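Local coordinates for protein sortase, SrtB family (Streptococcus pneumoniae PCS8235, PDB 4Y4Q) that is a class B sortase, probably a cysteine transpeptidase that takes part in assembling the type II pilus of the pneumococcus, at residues A[143-155]-A[165-177]. Numbering follows the deposited sequence.
Sequences KFADQEFFDQHRY and KGLEIFEMLEVDA
The flat groups of Arg154 and Glu168 lie side by side and point the same way, guanidinium and carboxylate planes 26° apart. Arg154 grips a single oxygen side-on: NE reaches Glu168 OE2 at 2.7 Å and NH2 reaches the same OE2 at 2.6 Å, a salt bridge made at the guanidinium edge. With CG anti to the backbone N (chi1 178°), the extended chain of Arg154 runs beside that of Glu168 and brings the guanidinium to the carboxylate. The Tyr155 ring takes Arg154 CG over the centre of one face, while Leu167 O lies at its edge; its OH lies over one face of the guanidinium, offset toward the rim, and binds a water that donates weakly to Glu168 OE2. The Phe150 ring turns an edge to the strand, with Phe170 O in its plane and Glu171 C 3.8 Å from Phe150 CE1; CE1 also approaches Met172 N. Phe144 carries Phe149 CE1 on one face and His153 O at its edge; its CE2 meets Ile169 CD1 at 3.6 Å. Met172, bent at chi2, places CG 3.5 Å from Phe144 CB and curls CE against Ala145 CA. Ile169 N donates to Arg154 O (2.7 Å), beside the antiparallel non-hydrogen-bonded pair Tyr155–Glu168. Helix 147-152 runs roughly antiparallel to strand segment 165-176 (152°), 9.9 Å away at closest approach; the chain then enters strand 155-160, which pairs antiparallel with strand 163-176. Arg208 ties Phe150 O to Ile169 O, and His206 binds Ala145 O. Phe170 and Glu171 form a classic beta bulge facing Val236 of strand 231-240, and their side chains, pointing away from segment 143-155, touch helix 190-202.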
# COMPACT_ATOMS: atom_id res chain seq x y z
N LYS A 143 -13.40 -0.22 -2.58
CA LYS A 143 -14.52 -0.39 -1.66
C LYS A 143 -14.30 0.41 -0.39
O LYS A 143 -15.24 0.68 0.35
CB LYS A 143 -14.77 -1.86 -1.31
CG LYS A 143 -15.09 -2.75 -2.49
CD LYS A 143 -15.64 -4.09 -2.02
CE LYS A 143 -15.79 -5.07 -3.19
NZ LYS A 143 -16.27 -6.39 -2.70
N PHE A 144 -13.05 0.80 -0.14
CA PHE A 144 -12.75 1.64 1.02
C PHE A 144 -13.32 3.05 0.87
O PHE A 144 -13.30 3.84 1.82
CB PHE A 144 -11.24 1.68 1.29
CG PHE A 144 -10.70 0.41 1.90
CD1 PHE A 144 -10.30 -0.65 1.09
CD2 PHE A 144 -10.60 0.27 3.27
CE1 PHE A 144 -9.81 -1.84 1.66
CE2 PHE A 144 -10.10 -0.91 3.85
CZ PHE A 144 -9.71 -1.96 3.05
N ALA A 145 -13.85 3.38 -0.31
CA ALA A 145 -14.53 4.66 -0.48
C ALA A 145 -15.88 4.68 0.25
O ALA A 145 -16.44 5.75 0.49
CB ALA A 145 -14.71 4.98 -1.95
N ASP A 146 -16.38 3.50 0.61
CA ASP A 146 -17.62 3.39 1.38
C ASP A 146 -17.35 3.50 2.89
O ASP A 146 -16.46 2.82 3.43
CB ASP A 146 -18.34 2.08 1.07
CG ASP A 146 -19.65 1.93 1.81
OD1 ASP A 146 -20.60 2.70 1.51
OD2 ASP A 146 -19.74 1.06 2.70
N GLN A 147 -18.10 4.37 3.56
CA GLN A 147 -17.90 4.66 4.98
C GLN A 147 -17.86 3.38 5.82
O GLN A 147 -16.92 3.14 6.57
CB GLN A 147 -19.02 5.59 5.49
CG GLN A 147 -18.82 6.12 6.93
CD GLN A 147 -17.58 7.01 7.06
OE1 GLN A 147 -16.52 6.56 7.53
NE2 GLN A 147 -17.70 8.26 6.64
N GLU A 148 -18.88 2.55 5.66
CA GLU A 148 -19.01 1.31 6.42
C GLU A 148 -17.86 0.33 6.18
O GLU A 148 -17.25 -0.19 7.12
CB GLU A 148 -20.35 0.66 6.08
CG GLU A 148 -20.85 -0.35 7.08
CD GLU A 148 -22.27 -0.80 6.76
OE1 GLU A 148 -23.17 0.08 6.70
OE2 GLU A 148 -22.48 -2.02 6.56
N PHE A 149 -17.55 0.07 4.92
CA PHE A 149 -16.46 -0.83 4.60
C PHE A 149 -15.15 -0.28 5.18
O PHE A 149 -14.34 -1.03 5.74
CB PHE A 149 -16.38 -1.00 3.07
CG PHE A 149 -15.47 -2.12 2.63
CD1 PHE A 149 -14.10 -1.93 2.54
CD2 PHE A 149 -15.99 -3.36 2.28
CE1 PHE A 149 -13.25 -2.95 2.12
CE2 PHE A 149 -15.16 -4.39 1.86
CZ PHE A 149 -13.78 -4.18 1.78
N PHE A 150 -14.95 1.02 5.06
CA PHE A 150 -13.76 1.64 5.64
C PHE A 150 -13.72 1.47 7.16
O PHE A 150 -12.67 1.16 7.72
CB PHE A 150 -13.68 3.14 5.31
CG PHE A 150 -12.48 3.83 5.92
CD1 PHE A 150 -11.26 3.86 5.25
CD2 PHE A 150 -12.56 4.42 7.18
CE1 PHE A 150 -10.14 4.48 5.81
CE2 PHE A 150 -11.45 5.05 7.75
CZ PHE A 150 -10.24 5.08 7.06
N ASP A 151 -14.85 1.69 7.82
CA ASP A 151 -14.88 1.62 9.28
C ASP A 151 -14.58 0.21 9.76
O ASP A 151 -13.99 0.02 10.82
CB ASP A 151 -16.25 2.07 9.83
CG ASP A 151 -16.50 3.56 9.63
OD1 ASP A 151 -15.52 4.32 9.42
OD2 ASP A 151 -17.68 3.98 9.68
N GLN A 152 -14.96 -0.79 8.96
CA GLN A 152 -14.93 -2.16 9.43
C GLN A 152 -13.68 -2.97 9.03
O GLN A 152 -13.49 -4.08 9.52
CB GLN A 152 -16.21 -2.89 9.00
CG GLN A 152 -17.48 -2.23 9.53
CD GLN A 152 -18.53 -3.24 9.97
OE1 GLN A 152 -18.79 -4.23 9.27
NE2 GLN A 152 -19.12 -3.01 11.13
N HIS A 153 -12.96 -2.46 8.04
CA HIS A 153 -11.69 -3.05 7.69
C HIS A 153 -10.69 -2.07 8.23
O HIS A 153 -10.51 -0.98 7.67
CB HIS A 153 -11.56 -3.17 6.17
CG HIS A 153 -12.62 -4.01 5.53
ND1 HIS A 153 -13.84 -3.48 5.14
CD2 HIS A 153 -12.66 -5.32 5.23
CE1 HIS A 153 -14.57 -4.44 4.61
NE2 HIS A 153 -13.89 -5.57 4.65
N ARG A 154 -10.04 -2.45 9.32
CA ARG A 154 -9.00 -1.61 9.87
C ARG A 154 -7.63 -2.28 9.85
O ARG A 154 -6.62 -1.62 9.67
CB ARG A 154 -9.38 -1.23 11.31
CG ARG A 154 -8.37 -0.39 12.06
CD ARG A 154 -9.00 0.19 13.30
NE ARG A 154 -8.04 0.74 14.26
CZ ARG A 154 -8.40 1.44 15.34
NH1 ARG A 154 -9.68 1.68 15.57
NH2 ARG A 154 -7.48 1.89 16.18
N TYR A 155 -7.60 -3.60 10.03
CA TYR A 155 -6.34 -4.29 10.26
C TYR A 155 -5.94 -5.24 9.14
O TYR A 155 -6.77 -5.68 8.33
CB TYR A 155 -6.36 -5.04 11.61
CG TYR A 155 -6.63 -4.17 12.82
CD1 TYR A 155 -5.62 -3.40 13.39
CD2 TYR A 155 -7.88 -4.14 13.41
CE1 TYR A 155 -5.86 -2.61 14.51
CE2 TYR A 155 -8.13 -3.35 14.53
CZ TYR A 155 -7.13 -2.59 15.07
OH TYR A 155 -7.38 -1.81 16.18
N LYS A 165 4.70 -8.29 10.34
CA LYS A 165 4.26 -7.10 11.05
C LYS A 165 2.77 -6.89 10.82
O LYS A 165 2.22 -7.40 9.83
CB LYS A 165 5.01 -5.87 10.54
CG LYS A 165 6.52 -5.86 10.76
CD LYS A 165 6.86 -5.66 12.23
CE LYS A 165 8.36 -5.61 12.47
NZ LYS A 165 8.66 -5.90 13.90
N GLY A 166 2.14 -6.14 11.71
CA GLY A 166 0.72 -5.84 11.56
C GLY A 166 0.58 -4.58 10.73
O GLY A 166 1.55 -3.83 10.57
N LEU A 167 -0.62 -4.39 10.18
CA LEU A 167 -0.94 -3.18 9.43
C LEU A 167 -2.18 -2.57 10.04
O LEU A 167 -3.14 -3.29 10.34
CB LEU A 167 -1.26 -3.52 7.97
CG LEU A 167 -0.14 -3.91 7.00
CD1 LEU A 167 -0.77 -4.25 5.66
CD2 LEU A 167 0.88 -2.77 6.85
N GLU A 168 -2.19 -1.25 10.22
CA GLU A 168 -3.41 -0.59 10.64
C GLU A 168 -3.76 0.49 9.63
O GLU A 168 -3.04 1.47 9.50
CB GLU A 168 -3.24 0.01 12.03
CG GLU A 168 -4.49 0.70 12.56
CD GLU A 168 -4.44 0.94 14.07
OE1 GLU A 168 -3.38 0.68 14.69
OE2 GLU A 168 -5.47 1.37 14.62
N ILE A 169 -4.86 0.31 8.90
CA ILE A 169 -5.26 1.32 7.92
C ILE A 169 -5.74 2.60 8.63
O ILE A 169 -6.52 2.53 9.59
CB ILE A 169 -6.36 0.77 6.99
CG1 ILE A 169 -5.77 -0.32 6.09
CG2 ILE A 169 -6.93 1.87 6.11
CD1 ILE A 169 -6.82 -1.03 5.28
N PHE A 170 -5.28 3.77 8.18
CA PHE A 170 -5.81 5.02 8.74
C PHE A 170 -6.40 6.00 7.73
O PHE A 170 -6.96 7.03 8.12
CB PHE A 170 -4.76 5.75 9.60
CG PHE A 170 -3.55 6.18 8.83
CD1 PHE A 170 -3.51 7.42 8.20
CD2 PHE A 170 -2.45 5.36 8.74
CE1 PHE A 170 -2.38 7.82 7.49
CE2 PHE A 170 -1.32 5.75 8.03
CZ PHE A 170 -1.30 6.98 7.41
N GLU A 171 -6.29 5.71 6.45
CA GLU A 171 -6.79 6.66 5.46
C GLU A 171 -7.14 6.04 4.12
O GLU A 171 -6.47 5.11 3.65
CB GLU A 171 -5.78 7.82 5.26
CG GLU A 171 -6.15 8.73 4.10
CD GLU A 171 -5.29 9.99 3.98
OE1 GLU A 171 -4.45 10.26 4.87
OE2 GLU A 171 -5.46 10.72 2.97
N MET A 172 -8.21 6.55 3.49
CA MET A 172 -8.44 6.30 2.07
C MET A 172 -8.54 7.63 1.34
O MET A 172 -9.15 8.59 1.85
CB MET A 172 -9.72 5.50 1.84
CG MET A 172 -9.78 4.74 0.51
SD MET A 172 -10.48 5.65 -0.89
CE MET A 172 -11.58 6.69 -0.01
N LEU A 173 -7.97 7.72 0.15
CA LEU A 173 -8.13 8.94 -0.60
C LEU A 173 -8.21 8.63 -2.06
O LEU A 173 -7.80 7.54 -2.48
CB LEU A 173 -7.01 9.95 -0.29
CG LEU A 173 -5.52 9.61 -0.37
CD1 LEU A 173 -5.15 9.19 -1.74
CD2 LEU A 173 -4.71 10.85 -0.07
N GLU A 174 -8.74 9.57 -2.83
CA GLU A 174 -8.75 9.47 -4.29
C GLU A 174 -7.98 10.66 -4.83
O GLU A 174 -8.16 11.79 -4.37
CB GLU A 174 -10.19 9.46 -4.83
CG GLU A 174 -10.99 8.21 -4.41
CD GLU A 174 -12.46 8.24 -4.84
OE1 GLU A 174 -12.93 9.28 -5.35
OE2 GLU A 174 -13.16 7.21 -4.65
N VAL A 175 -7.12 10.41 -5.81
CA VAL A 175 -6.24 11.45 -6.35
C VAL A 175 -6.03 11.21 -7.82
O VAL A 175 -6.38 10.15 -8.34
CB VAL A 175 -4.84 11.40 -5.71
CG1 VAL A 175 -4.89 11.79 -4.24
CG2 VAL A 175 -4.24 10.00 -5.86
N ASP A 176 -5.44 12.20 -8.49
CA ASP A 176 -5.05 12.04 -9.88
C ASP A 176 -3.69 11.34 -9.91
O ASP A 176 -2.91 11.44 -8.97
CB ASP A 176 -4.97 13.40 -10.55
CG ASP A 176 -4.29 13.33 -11.89
OD1 ASP A 176 -5.00 13.03 -12.88
OD2 ASP A 176 -3.06 13.58 -11.96
N ALA A 177 -3.40 10.64 -11.00
CA ALA A 177 -2.23 9.77 -11.04
C ALA A 177 -0.93 10.57 -11.08
O ALA A 177 0.14 10.04 -10.73
CB ALA A 177 -2.31 8.82 -12.23
O HOH W 1 -5.27 -0.58 17.31